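Local structure of tRNA (adenine(58)-N(1))-methyltransferase TrmI (Thermus thermophilus, 2PWY) at residues E68-L71 and H72-R75; P79-P82 and K83-S86; D93-P96 and G97-V100; H133-Q136 and A137-V141; L154-L157 and E158-E161. The protein catalyses the S-adenosyl-L-methionine-dependent methylation of adenosine 58 in tRNA at N1 and is required for growth at extreme temperatures. All coordinates share one frame; numbering follows the deposited sequence.

Contact 1. Residues E68-L71 and H72-R75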
# COMPACT_ATOMS: atom_id res chain seq x y z
N GLU A 68 -0.93 0.08 23.00
CA GLU A 68 -0.83 1.42 23.61
C GLU A 68 0.39 1.54 24.51
O GLU A 68 1.09 2.55 24.49
CB GLU A 68 -2.10 1.76 24.38
CG GLU A 68 -3.28 2.06 23.46
CD GLU A 68 -4.62 2.16 24.17
OE1 GLU A 68 -4.81 1.50 25.22
OE2 GLU A 68 -5.49 2.89 23.66
N TYR A 69 0.64 0.49 25.28
CA TYR A 69 1.79 0.45 26.17
C TYR A 69 3.12 0.56 25.41
O TYR A 69 3.96 1.39 25.77
CB TYR A 69 1.75 -0.83 27.00
CG TYR A 69 2.79 -0.87 28.08
CD1 TYR A 69 2.78 0.04 29.13
CD2 TYR A 69 3.80 -1.82 28.04
CE1 TYR A 69 3.76 0.00 30.14
CE2 TYR A 69 4.79 -1.87 29.04
CZ TYR A 69 4.76 -0.96 30.08
OH TYR A 69 5.73 -1.02 31.06
N LEU A 70 3.33 -0.27 24.39
CA LEU A 70 4.56 -0.18 23.59
C LEU A 70 4.79 1.21 23.03
O LEU A 70 5.93 1.68 22.98
CB LEU A 70 4.59 -1.19 22.44
CG LEU A 70 5.41 -2.44 22.68
CD1 LEU A 70 4.68 -3.31 23.70
CD2 LEU A 70 5.67 -3.19 21.38
N LEU A 71 3.71 1.86 22.59
CA LEU A 71 3.82 3.15 21.92
C LEU A 71 4.12 4.30 22.88
O LEU A 71 4.65 5.32 22.46
CB LEU A 71 2.55 3.44 21.13
CG LEU A 71 2.23 2.50 19.96
CD1 LEU A 71 0.85 2.87 19.43
CD2 LEU A 71 3.30 2.58 18.87
N HIS A 72 3.82 4.11 24.17
CA HIS A 72 3.95 5.19 25.17
C HIS A 72 4.96 4.92 26.29
O HIS A 72 5.39 5.86 26.98
CB HIS A 72 2.57 5.57 25.74
CG HIS A 72 1.59 6.01 24.70
ND1 HIS A 72 1.54 7.30 24.23
CD2 HIS A 72 0.65 5.32 24.00
CE1 HIS A 72 0.61 7.40 23.29
NE2 HIS A 72 0.05 6.21 23.13
N MET A 73 5.37 3.66 26.47
CA MET A 73 6.34 3.33 27.52
C MET A 73 7.71 3.99 27.28
O MET A 73 8.09 4.28 26.14
CB MET A 73 6.52 1.80 27.64
CG MET A 73 7.22 1.15 26.45
SD MET A 73 7.25 -0.64 26.61
CE MET A 73 8.39 -1.05 25.30
N LYS A 74 8.41 4.24 28.39
CA LYS A 74 9.78 4.76 28.37
C LYS A 74 10.63 3.79 27.56
O LYS A 74 10.40 2.58 27.59
CB LYS A 74 10.30 4.83 29.82
CG LYS A 74 11.68 5.46 30.01
CD LYS A 74 12.04 5.48 31.49
CE LYS A 74 13.45 6.03 31.75
NZ LYS A 74 13.43 7.48 32.03
N ARG A 75 11.59 4.32 26.82
CA ARG A 75 12.50 3.46 26.07
C ARG A 75 13.91 4.01 25.99
O ARG A 75 14.12 5.22 26.14
CB ARG A 75 11.96 3.20 24.66
CG ARG A 75 12.18 4.32 23.64
CD ARG A 75 11.12 5.42 23.73
NE ARG A 75 9.77 4.87 23.92
CZ ARG A 75 8.97 4.46 22.95
NH1 ARG A 75 7.77 3.98 23.25
NH2 ARG A 75 9.36 4.52 21.67
O HOH W 1 7.13 2.85 20.27

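Contact 2. Residues P79-P82 and K83-S86. With SAH (S-adenosyl-L-homocysteine), chain E.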
# COMPACT_ATOMS: atom_id res chain seq x y z
N PRO A 79 11.31 0.30 20.52
CA PRO A 79 10.73 -1.05 20.47
C PRO A 79 10.21 -1.39 19.09
O PRO A 79 9.92 -0.50 18.29
CB PRO A 79 9.56 -0.99 21.46
CG PRO A 79 9.40 0.43 21.86
CD PRO A 79 10.47 1.26 21.26
N THR A 80 10.09 -2.69 18.83
CA THR A 80 9.39 -3.20 17.65
C THR A 80 7.99 -2.58 17.61
O THR A 80 7.31 -2.52 18.64
CB THR A 80 9.27 -4.73 17.75
OG1 THR A 80 10.57 -5.30 18.00
CG2 THR A 80 8.67 -5.33 16.49
N TYR A 81 7.55 -2.13 16.44
CA TYR A 81 6.19 -1.59 16.36
C TYR A 81 5.16 -2.71 16.55
O TYR A 81 5.39 -3.84 16.13
CB TYR A 81 5.97 -0.84 15.05
CG TYR A 81 6.63 0.53 15.06
CD1 TYR A 81 5.89 1.69 15.24
CD2 TYR A 81 8.01 0.64 14.90
CE1 TYR A 81 6.51 2.95 15.26
CE2 TYR A 81 8.64 1.87 14.92
CZ TYR A 81 7.89 3.03 15.09
OH TYR A 81 8.54 4.24 15.11
N PRO A 82 4.03 -2.39 17.18
CA PRO A 82 2.96 -3.38 17.40
C PRO A 82 2.52 -4.17 16.16
O PRO A 82 2.36 -5.37 16.25
CB PRO A 82 1.82 -2.52 17.97
CG PRO A 82 2.53 -1.48 18.73
CD PRO A 82 3.66 -1.09 17.78
N LYS A 83 2.37 -3.53 15.00
CA LYS A 83 1.94 -4.27 13.80
C LYS A 83 2.95 -5.37 13.45
O LYS A 83 2.60 -6.46 12.97
CB LYS A 83 1.75 -3.32 12.62
CG LYS A 83 3.03 -2.69 12.08
CD LYS A 83 2.73 -1.76 10.90
CE LYS A 83 4.04 -1.13 10.41
NZ LYS A 83 4.99 -2.11 9.79
N ASP A 84 4.22 -5.07 13.68
CA ASP A 84 5.30 -5.99 13.34
C ASP A 84 5.46 -7.09 14.38
O ASP A 84 5.69 -8.24 14.03
CB ASP A 84 6.61 -5.21 13.17
CG ASP A 84 6.50 -4.11 12.12
OD1 ASP A 84 6.03 -4.43 11.01
OD2 ASP A 84 6.85 -2.95 12.41
N ALA A 85 5.34 -6.73 15.66
CA ALA A 85 5.47 -7.72 16.74
C ALA A 85 4.33 -8.74 16.65
O ALA A 85 4.54 -9.94 16.77
CB ALA A 85 5.48 -7.03 18.09
N SER A 86 3.12 -8.24 16.38
CA SER A 86 1.95 -9.07 16.12
C SER A 86 2.20 -10.07 14.98
O SER A 86 1.94 -11.28 15.13
CB SER A 86 0.77 -8.14 15.77
OG SER A 86 -0.40 -8.89 15.49
N SAH E . 12.64 -5.64 19.89
CA SAH E . 13.12 -4.71 20.97
CB SAH E . 14.08 -3.66 20.40
CG SAH E . 15.45 -4.25 20.07
SD SAH E . 16.60 -2.91 19.65
C SAH E . 11.92 -4.07 21.63
O SAH E . 10.79 -4.26 21.17
OXT SAH E . 12.06 -3.37 22.64
C5' SAH E . 18.04 -3.98 19.37
C4' SAH E . 18.73 -4.37 20.69
O4' SAH E . 19.56 -5.48 20.45
C3' SAH E . 19.63 -3.29 21.30
O3' SAH E . 19.23 -3.10 22.66
C2' SAH E . 21.04 -3.85 21.19
O2' SAH E . 21.86 -3.55 22.30
C1' SAH E . 20.78 -5.34 21.19
N9 SAH E . 21.73 -6.21 20.48
C8 SAH E . 22.25 -6.02 19.23
N7 SAH E . 23.00 -7.10 18.93
C5 SAH E . 22.94 -8.00 19.95
C6 SAH E . 23.52 -9.25 20.15
N6 SAH E . 24.31 -9.81 19.23
N1 SAH E . 23.24 -9.91 21.34
C2 SAH E . 22.43 -9.34 22.30
N3 SAH E . 21.88 -8.10 22.09
C4 SAH E . 22.13 -7.44 20.93

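Contact 3. Residues D93-P96 and G97-V100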
# COMPACT_ATOMS: atom_id res chain seq x y z
N ASP A 93 4.84 -18.80 14.55
CA ASP A 93 3.86 -19.85 14.86
C ASP A 93 3.92 -20.24 16.34
O ASP A 93 4.01 -21.42 16.69
CB ASP A 93 4.06 -21.07 13.93
CG ASP A 93 2.97 -22.10 14.11
OD1 ASP A 93 1.79 -21.68 14.16
OD2 ASP A 93 3.31 -23.31 14.20
N LEU A 94 3.90 -19.24 17.22
CA LEU A 94 4.03 -19.48 18.66
C LEU A 94 2.70 -19.83 19.29
O LEU A 94 1.70 -19.15 19.07
CB LEU A 94 4.64 -18.26 19.36
CG LEU A 94 6.04 -17.87 18.91
CD1 LEU A 94 6.47 -16.64 19.64
CD2 LEU A 94 7.06 -19.01 19.12
N ALA A 95 2.72 -20.89 20.09
CA ALA A 95 1.56 -21.38 20.80
C ALA A 95 1.93 -21.54 22.27
O ALA A 95 3.12 -21.55 22.62
CB ALA A 95 1.11 -22.72 20.21
N PRO A 96 0.92 -21.64 23.16
CA PRO A 96 1.24 -21.81 24.58
C PRO A 96 2.17 -22.98 24.85
O PRO A 96 2.00 -24.06 24.27
CB PRO A 96 -0.12 -22.04 25.23
CG PRO A 96 -1.09 -21.34 24.32
CD PRO A 96 -0.54 -21.57 22.93
N GLY A 97 3.14 -22.76 25.73
CA GLY A 97 4.05 -23.81 26.17
C GLY A 97 5.35 -23.83 25.41
O GLY A 97 6.30 -24.54 25.80
N MET A 98 5.42 -23.07 24.31
CA MET A 98 6.62 -23.06 23.49
C MET A 98 7.77 -22.27 24.14
O MET A 98 7.54 -21.46 25.04
CB MET A 98 6.32 -22.51 22.10
CG MET A 98 5.64 -23.53 21.20
SD MET A 98 5.37 -22.89 19.54
CE MET A 98 4.41 -24.21 18.79
N ARG A 99 8.97 -22.51 23.63
CA ARG A 99 10.18 -21.85 24.12
C ARG A 99 10.76 -21.04 22.97
O ARG A 99 11.09 -21.61 21.92
CB ARG A 99 11.18 -22.89 24.62
CG ARG A 99 10.60 -23.80 25.69
CD ARG A 99 11.55 -24.92 26.09
NE ARG A 99 12.49 -24.52 27.14
CZ ARG A 99 13.79 -24.30 26.93
NH1 ARG A 99 14.29 -24.44 25.71
NH2 ARG A 99 14.58 -23.95 27.94
N VAL A 100 10.86 -19.73 23.16
CA VAL A 100 11.32 -18.84 22.09
C VAL A 100 12.58 -18.09 22.51
O VAL A 100 12.65 -17.56 23.62
CB VAL A 100 10.19 -17.88 21.62
CG1 VAL A 100 9.67 -16.99 22.77
CG2 VAL A 100 10.64 -17.04 20.43

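Contact 4. Residues H133-Q136 and A137-V141. With SAH (S-adenosyl-L-homocysteine), chain E.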
# COMPACT_ATOMS: atom_id res chain seq x y z
N HIS A 133 20.14 -0.79 28.52
CA HIS A 133 19.01 -1.25 27.72
C HIS A 133 18.26 -2.35 28.47
O HIS A 133 17.03 -2.29 28.61
CB HIS A 133 19.46 -1.72 26.33
CG HIS A 133 19.86 -0.61 25.40
ND1 HIS A 133 19.96 -0.79 24.04
CD2 HIS A 133 20.17 0.69 25.63
CE1 HIS A 133 20.32 0.35 23.47
NE2 HIS A 133 20.45 1.26 24.41
N LEU A 134 18.99 -3.34 28.96
CA LEU A 134 18.38 -4.46 29.66
C LEU A 134 17.63 -4.02 30.93
O LEU A 134 16.51 -4.47 31.17
CB LEU A 134 19.40 -5.55 29.99
CG LEU A 134 18.83 -6.79 30.68
CD1 LEU A 134 17.69 -7.44 29.86
CD2 LEU A 134 19.92 -7.81 30.98
N ALA A 135 18.23 -3.13 31.71
CA ALA A 135 17.55 -2.61 32.90
C ALA A 135 16.20 -1.96 32.57
O ALA A 135 15.21 -2.24 33.24
CB ALA A 135 18.46 -1.65 33.66
N GLN A 136 16.16 -1.12 31.53
CA GLN A 136 14.91 -0.47 31.12
C GLN A 136 13.91 -1.50 30.61
O GLN A 136 12.72 -1.44 30.94
CB GLN A 136 15.16 0.61 30.06
CG GLN A 136 13.92 1.47 29.72
CD GLN A 136 13.33 2.16 30.95
OE1 GLN A 136 14.05 2.83 31.69
NE2 GLN A 136 12.03 2.00 31.17
N ALA A 137 14.40 -2.46 29.82
CA ALA A 137 13.53 -3.51 29.27
C ALA A 137 12.88 -4.29 30.41
O ALA A 137 11.67 -4.53 30.39
CB ALA A 137 14.31 -4.44 28.36
N GLU A 138 13.67 -4.68 31.40
CA GLU A 138 13.14 -5.40 32.55
C GLU A 138 12.08 -4.57 33.28
O GLU A 138 11.02 -5.11 33.60
CB GLU A 138 14.27 -5.87 33.48
CG GLU A 138 15.18 -6.90 32.80
CD GLU A 138 16.30 -7.41 33.70
OE1 GLU A 138 16.49 -6.86 34.79
OE2 GLU A 138 17.01 -8.37 33.29
N ARG A 139 12.33 -3.28 33.50
CA ARG A 139 11.31 -2.42 34.13
C ARG A 139 10.03 -2.39 33.30
O ARG A 139 8.92 -2.52 33.83
CB ARG A 139 11.82 -0.99 34.36
CG ARG A 139 12.75 -0.84 35.57
CD ARG A 139 13.04 0.63 35.92
NE ARG A 139 13.90 1.28 34.94
CZ ARG A 139 15.23 1.23 34.93
NH1 ARG A 139 15.89 0.56 35.87
NH2 ARG A 139 15.91 1.85 33.97
N ASN A 140 10.20 -2.23 31.98
CA ASN A 140 9.05 -2.13 31.08
C ASN A 140 8.19 -3.39 31.12
O ASN A 140 6.96 -3.30 31.20
CB ASN A 140 9.51 -1.83 29.65
CG ASN A 140 9.95 -0.39 29.46
OD1 ASN A 140 9.69 0.48 30.30
ND2 ASN A 140 10.60 -0.12 28.34
N VAL A 141 8.85 -4.55 31.09
CA VAL A 141 8.15 -5.84 31.12
C VAL A 141 7.44 -6.02 32.46
O VAL A 141 6.26 -6.37 32.52
CB VAL A 141 9.13 -7.00 30.85
CG1 VAL A 141 8.46 -8.37 31.06
CG2 VAL A 141 9.69 -6.88 29.42
N SAH E . 12.64 -5.64 19.89
CA SAH E . 13.12 -4.71 20.97
CB SAH E . 14.08 -3.66 20.40
CG SAH E . 15.45 -4.25 20.07
SD SAH E . 16.60 -2.91 19.65
C SAH E . 11.92 -4.07 21.63
O SAH E . 10.79 -4.26 21.17
OXT SAH E . 12.06 -3.37 22.64
C5' SAH E . 18.04 -3.98 19.37
C4' SAH E . 18.73 -4.37 20.69
O4' SAH E . 19.56 -5.48 20.45
C3' SAH E . 19.63 -3.29 21.30
O3' SAH E . 19.23 -3.10 22.66
C2' SAH E . 21.04 -3.85 21.19
O2' SAH E . 21.86 -3.55 22.30
C1' SAH E . 20.78 -5.34 21.19
N9 SAH E . 21.73 -6.21 20.48
C8 SAH E . 22.25 -6.02 19.23
N7 SAH E . 23.00 -7.10 18.93
C5 SAH E . 22.94 -8.00 19.95
C6 SAH E . 23.52 -9.25 20.15
N6 SAH E . 24.31 -9.81 19.23
N1 SAH E . 23.24 -9.91 21.34
C2 SAH E . 22.43 -9.34 22.30
N3 SAH E . 21.88 -8.10 22.09
C4 SAH E . 22.13 -7.44 20.93
O HOH W 2 11.10 2.63 33.83

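Contact 5. Residues L154-L157 and E158-E161. With SAH (S-adenosyl-L-homocysteine), chain E.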
# COMPACT_ATOMS: atom_id res chain seq x y z
N LEU A 154 22.08 -10.94 30.34
CA LEU A 154 22.98 -9.86 29.95
C LEU A 154 24.15 -10.46 29.19
O LEU A 154 24.92 -11.25 29.74
CB LEU A 154 23.49 -9.10 31.17
CG LEU A 154 24.52 -8.00 30.87
CD1 LEU A 154 23.90 -6.85 30.09
CD2 LEU A 154 25.10 -7.50 32.19
N GLY A 155 24.26 -10.09 27.92
CA GLY A 155 25.34 -10.63 27.08
C GLY A 155 24.95 -10.73 25.62
O GLY A 155 23.79 -10.55 25.25
N LYS A 156 25.95 -11.03 24.80
CA LYS A 156 25.73 -11.23 23.37
C LYS A 156 25.15 -12.62 23.13
O LYS A 156 25.60 -13.60 23.73
CB LYS A 156 27.03 -11.05 22.59
CG LYS A 156 27.57 -9.63 22.61
CD LYS A 156 29.04 -9.59 22.22
CE LYS A 156 29.61 -8.16 22.28
NZ LYS A 156 29.38 -7.47 23.60
N LEU A 157 24.15 -12.69 22.25
CA LEU A 157 23.57 -13.97 21.90
C LEU A 157 24.64 -14.93 21.34
O LEU A 157 24.60 -16.12 21.63
CB LEU A 157 22.40 -13.80 20.91
CG LEU A 157 21.66 -15.08 20.48
CD1 LEU A 157 21.15 -15.86 21.69
CD2 LEU A 157 20.53 -14.79 19.49
N GLU A 158 25.61 -14.39 20.59
CA GLU A 158 26.73 -15.18 20.02
C GLU A 158 27.44 -16.05 21.05
O GLU A 158 28.07 -17.05 20.70
CB GLU A 158 27.83 -14.28 19.44
CG GLU A 158 27.49 -13.47 18.26
CD GLU A 158 26.98 -12.10 18.63
OE1 GLU A 158 26.07 -12.01 19.48
OE2 GLU A 158 27.49 -11.13 18.05
N GLU A 159 27.39 -15.62 22.31
CA GLU A 159 28.19 -16.22 23.38
C GLU A 159 27.34 -17.04 24.34
O GLU A 159 27.84 -17.57 25.34
CB GLU A 159 28.98 -15.12 24.10
CG GLU A 159 29.98 -14.45 23.15
CD GLU A 159 30.70 -13.24 23.73
OE1 GLU A 159 30.46 -12.88 24.90
OE2 GLU A 159 31.51 -12.66 22.99
N ALA A 160 26.06 -17.18 24.02
CA ALA A 160 25.11 -17.85 24.91
C ALA A 160 25.36 -19.35 24.98
O ALA A 160 25.71 -19.98 23.99
CB ALA A 160 23.69 -17.60 24.45
N GLU A 161 25.19 -19.92 26.17
CA GLU A 161 25.15 -21.38 26.32
C GLU A 161 23.73 -21.85 26.09
O GLU A 161 22.85 -21.56 26.89
CB GLU A 161 25.61 -21.79 27.71
CG GLU A 161 27.08 -21.56 27.93
CD GLU A 161 27.53 -21.97 29.32
OE1 GLU A 161 26.68 -22.25 30.20
OE2 GLU A 161 28.76 -22.00 29.52
N SAH E . 12.64 -5.64 19.89
CA SAH E . 13.12 -4.71 20.97
CB SAH E . 14.08 -3.66 20.40
CG SAH E . 15.45 -4.25 20.07
SD SAH E . 16.60 -2.91 19.65
C SAH E . 11.92 -4.07 21.63
O SAH E . 10.79 -4.26 21.17
OXT SAH E . 12.06 -3.37 22.64
C5' SAH E . 18.04 -3.98 19.37
C4' SAH E . 18.73 -4.37 20.69
O4' SAH E . 19.56 -5.48 20.45
C3' SAH E . 19.63 -3.29 21.30
O3' SAH E . 19.23 -3.10 22.66
C2' SAH E . 21.04 -3.85 21.19
O2' SAH E . 21.86 -3.55 22.30
C1' SAH E . 20.78 -5.34 21.19
N9 SAH E . 21.73 -6.21 20.48
C8 SAH E . 22.25 -6.02 19.23
N7 SAH E . 23.00 -7.10 18.93
C5 SAH E . 22.94 -8.00 19.95
C6 SAH E . 23.52 -9.25 20.15
N6 SAH E . 24.31 -9.81 19.23
N1 SAH E . 23.24 -9.91 21.34
C2 SAH E . 22.43 -9.34 22.30
N3 SAH E . 21.88 -8.10 22.09
C4 SAH E . 22.13 -7.44 20.93
O HOH W 3 28.46 -11.58 25.97

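Contact 1. Residues E68-L71 and H72-R75
Met73 lies across the ring of Tyr69 one helical turn earlier. Met73 CB sits 4.1 Å from the centroid of the Tyr69 ring, 12° off the normal, a CH-pi contact over the middle of one face. The sulfur reaches the same ring obliquely, Met73 SD to Tyr69 CE2 at 3.7 Å, which makes a Met-aromatic pair. Met73 CG stands between its backbone N and carbonyl carbon (chi1 69°), and from there the extended chain carries CE on to Leu70 CG, 4.2 Å away. The backbone beneath is the last turn of helix 66-72: Tyr69 O accepts both Met73 N, at 2.8 Å, and His72 N, at 3.2 Å from above the carbonyl plane, before Met73 leaves helical geometry. Beyond the turn Arg75 folds back, bent at chi2 and chi3. Arg75 NE (2.8 Å) and NH1 (2.9 Å) both hold Met73 O, which lies in the guanidinium plane, while a water joins Arg75 NH2 to Leu70 O. Tyr69 OH is bonded to Asn140 O and its ring stacks with Phe144, tying this turn to helix 131-144. Glu68 reaches Arg253 of the second subunit in a salt bridge, and the Arg75 side chain touches Ser107 of the cofactor site.

Contact 2. Residues P79-P82 and K83-S86
Thr80 CG2 packs against the first turn of helix 82-91, 3.9 Å from Asp84 CB and 4.0 Å from Ala85 CB. The two branches of the Thr80 side chain divide the work. With CG2 anti to the backbone N and OG1 beside it (chi1 -52°), the methyl turns to the helix while the hydroxyl faces the bound S-adenosyl-L-homocysteine.

The backbone bonds open the helix. Tyr81 occupies the N-cap position, and its carbonyl O takes Ala85 N at 2.9 Å, nearly straight; a weak bond from Asp84 N shares the same acceptor. Pro82 O receives Ser86 N one residue on.

Hydrogen bonds to the ligand come from Thr80 alone in this stretch. Thr80 N donates to the ligand carboxylate O at 2.9 Å, and the ligand amino N donates to Thr80 OG1 at 2.8 Å, so the amino and carboxylate groups of the homocysteine tail are both met by Thr80, whose OG1 is also hydrogen-bonded to Asp173 OD2.

Charge is paired between sequence neighbours: Lys83 NZ meets Asp84 OD1 at 2.8 Å on its syn side. NZ also bonds Val224 O and Thr246 OG1, and Asp84 OD2 bonds Thr246 OG1. Replacing Asp84 by an alanine would probably leave the Lys83 ammonium without its carboxylate mate and Thr246 without one partner.

The turn lies among strand 192-198, whose Tyr197 touches Thr80, Tyr81 and Asp84, strand 216-232 beside Lys83, and helix 109-118, where Leu110 and Phe113 meet Ala85. Ser86 bonds Thr90 of the second subunit.

Contact 3. Residues D93-P96 and G97-V100
Met98 fills the hollow of a tight reversal, its side chain folded back along the inner side of residues 93-95. CG is anti to the carbonyl carbon (chi1 -78°) and the rest of the chain is extended, which carries sulfur and methyl past Ala95 as far as Asp93. The long thin bump fits closely: Met98 CB lies 3.4 Å from Ala95 O, its SD 3.5 Å from Asp93 O, and its CE 3.9 Å from Ala95 CB. Met98 SD also accepts a weak hydrogen bond from Ala95 N, at 3.4 Å, so the thioether lies against backbone polar groups as well as the Ala95 methyl.

Leu94 supplies the second bump. Leu94 CD2 meets Val100 CB at 4.2 Å, the two side chains crossing at about a right angle, and the same methyl also touches Met98 SD. Leu94 thereby spans the two arms of the turn, which run 133° apart. It also touches Leu114 and Ala117 of helix 109-118, on which Val100 rests through Val118.

At the bend, Met98 N donates to Ala95 O at 3.2 Å. Gly97 has a phi of 96°, where a CB would be jammed against Pro96 O; lacking one lets the corner close. Pro96 packs against Trp145 of the second subunit, and Asp93 makes salt bridges to Arg192 and to Arg116 of the second subunit.

The ensemble is a type II beta turn from Ala95 to Met98, following the Schellman motif that ends helix 82-91 and leading into strand 99-103, a central parallel strand of the Rossmann-like methyltransferase sheet.

Contact 4. Residues H133-Q136 and A137-V141
Helix 131-144, the crossover helix of the beta-alpha-beta unit between strands 123-128 and 150-154, presents a short run of side-chain hydrogen bonds here and a cofactor ligand at its start. Gln136 is the hub. Its CG is anti to the backbone N (chi1 -172°) and the chain then bends at chi2, bringing the amide back along the next turn. Gln136 OE1 takes a hydrogen bond from Arg139 NH2 at 3.1 Å; the oxygen lies in the guanidinium plane, but the donor stands above the amide carbonyl plane, the two flat groups being 69° apart. Gln136 NE2 donates to Asn140 OD1 at 2.9 Å and to a water. Over one face of the Arg139 guanidinium lies Ala135 O. Leu134 CG meets Glu138 OE2 at 3.6 Å, an apolar branch against a carboxylate. With Gln136 cut back to an alanine, Asn140 OD1 is likely to lose this donor and the Arg139 guanidinium its hold on OE1.

His133 ND1 donates to the ribose O3' of S-adenosyl-L-homocysteine at 2.8 Å, almost straight (172°). Asn140 ND2 bonds Lys74 O and Ser107 O, a pattern consistent with the modelled orientation of its amide, with OD1 accepting from Gln136 and ND2 donating to the two carbonyls.

Contact 5. Residues L154-L157 and E158-E161
Glu158 OE1 accepts a hydrogen bond from the exocyclic N6 of S-adenosyl-L-homocysteine at 2.8 Å and rests against Lys156 CB, 3.4 Å away. With Leu157 N, which donates to the adenine N1 at 3.1 Å and 167°, it reads the Watson-Crick edge of the base, the recognition of adenine made by the loop that follows strand 150-154 of this class I-like methyltransferase fold. The carboxylate gets there because the Glu158 chain bends sharply at chi2 (92°), folding back over Lys156.

A short 3-10 turn carries both the donor, Leu157 N, and the acceptor, Glu158 OE1. Glu159 N bonds Lys156 O, and Ala160 N bonds Leu157 O, each 3.0 Å long and each approaching from above its carbonyl plane. Beneath the turn Leu157 CD1 touches Ala160 CB at 4.1 Å; around them stand Tyr127 and, next to Leu157, Leu101, Ala103 and Val180.

On the outer side Lys156 and Glu159 lie alongside each other, pointing the same way, with their charged ends apart: Lys156 NZ and Glu159 OE2 are separated by 5.6 Å. A water instead joins this flank, accepting from Lys156 N and donating to Glu159 OE1 at 2.6 Å.

Overall arrangement
Contacts 2, 4 and 5 surround one ligand at different points: its amino acid tail, its ribose and its adenine. Contact 2 is the buried one, nearest the centre of the chain, whereas contact 5 lies farthest out, about 21 Å from that centre, with charged side chains at its surface. Contact 1 touches contacts 2 and 4, linking the end of helix 66-72 to the loop and start of helix 82-91 and to helix 131-144. Contacts 4 and 5 meet where helix 131-144 packs on the end of strand 150-154. Contact 3 stands apart from the ligand and relies on sulfur and methyl packing, unlike the amide hydrogen bonds of contact 4. Contacts 1, 2 and 3 also reach the second subunit.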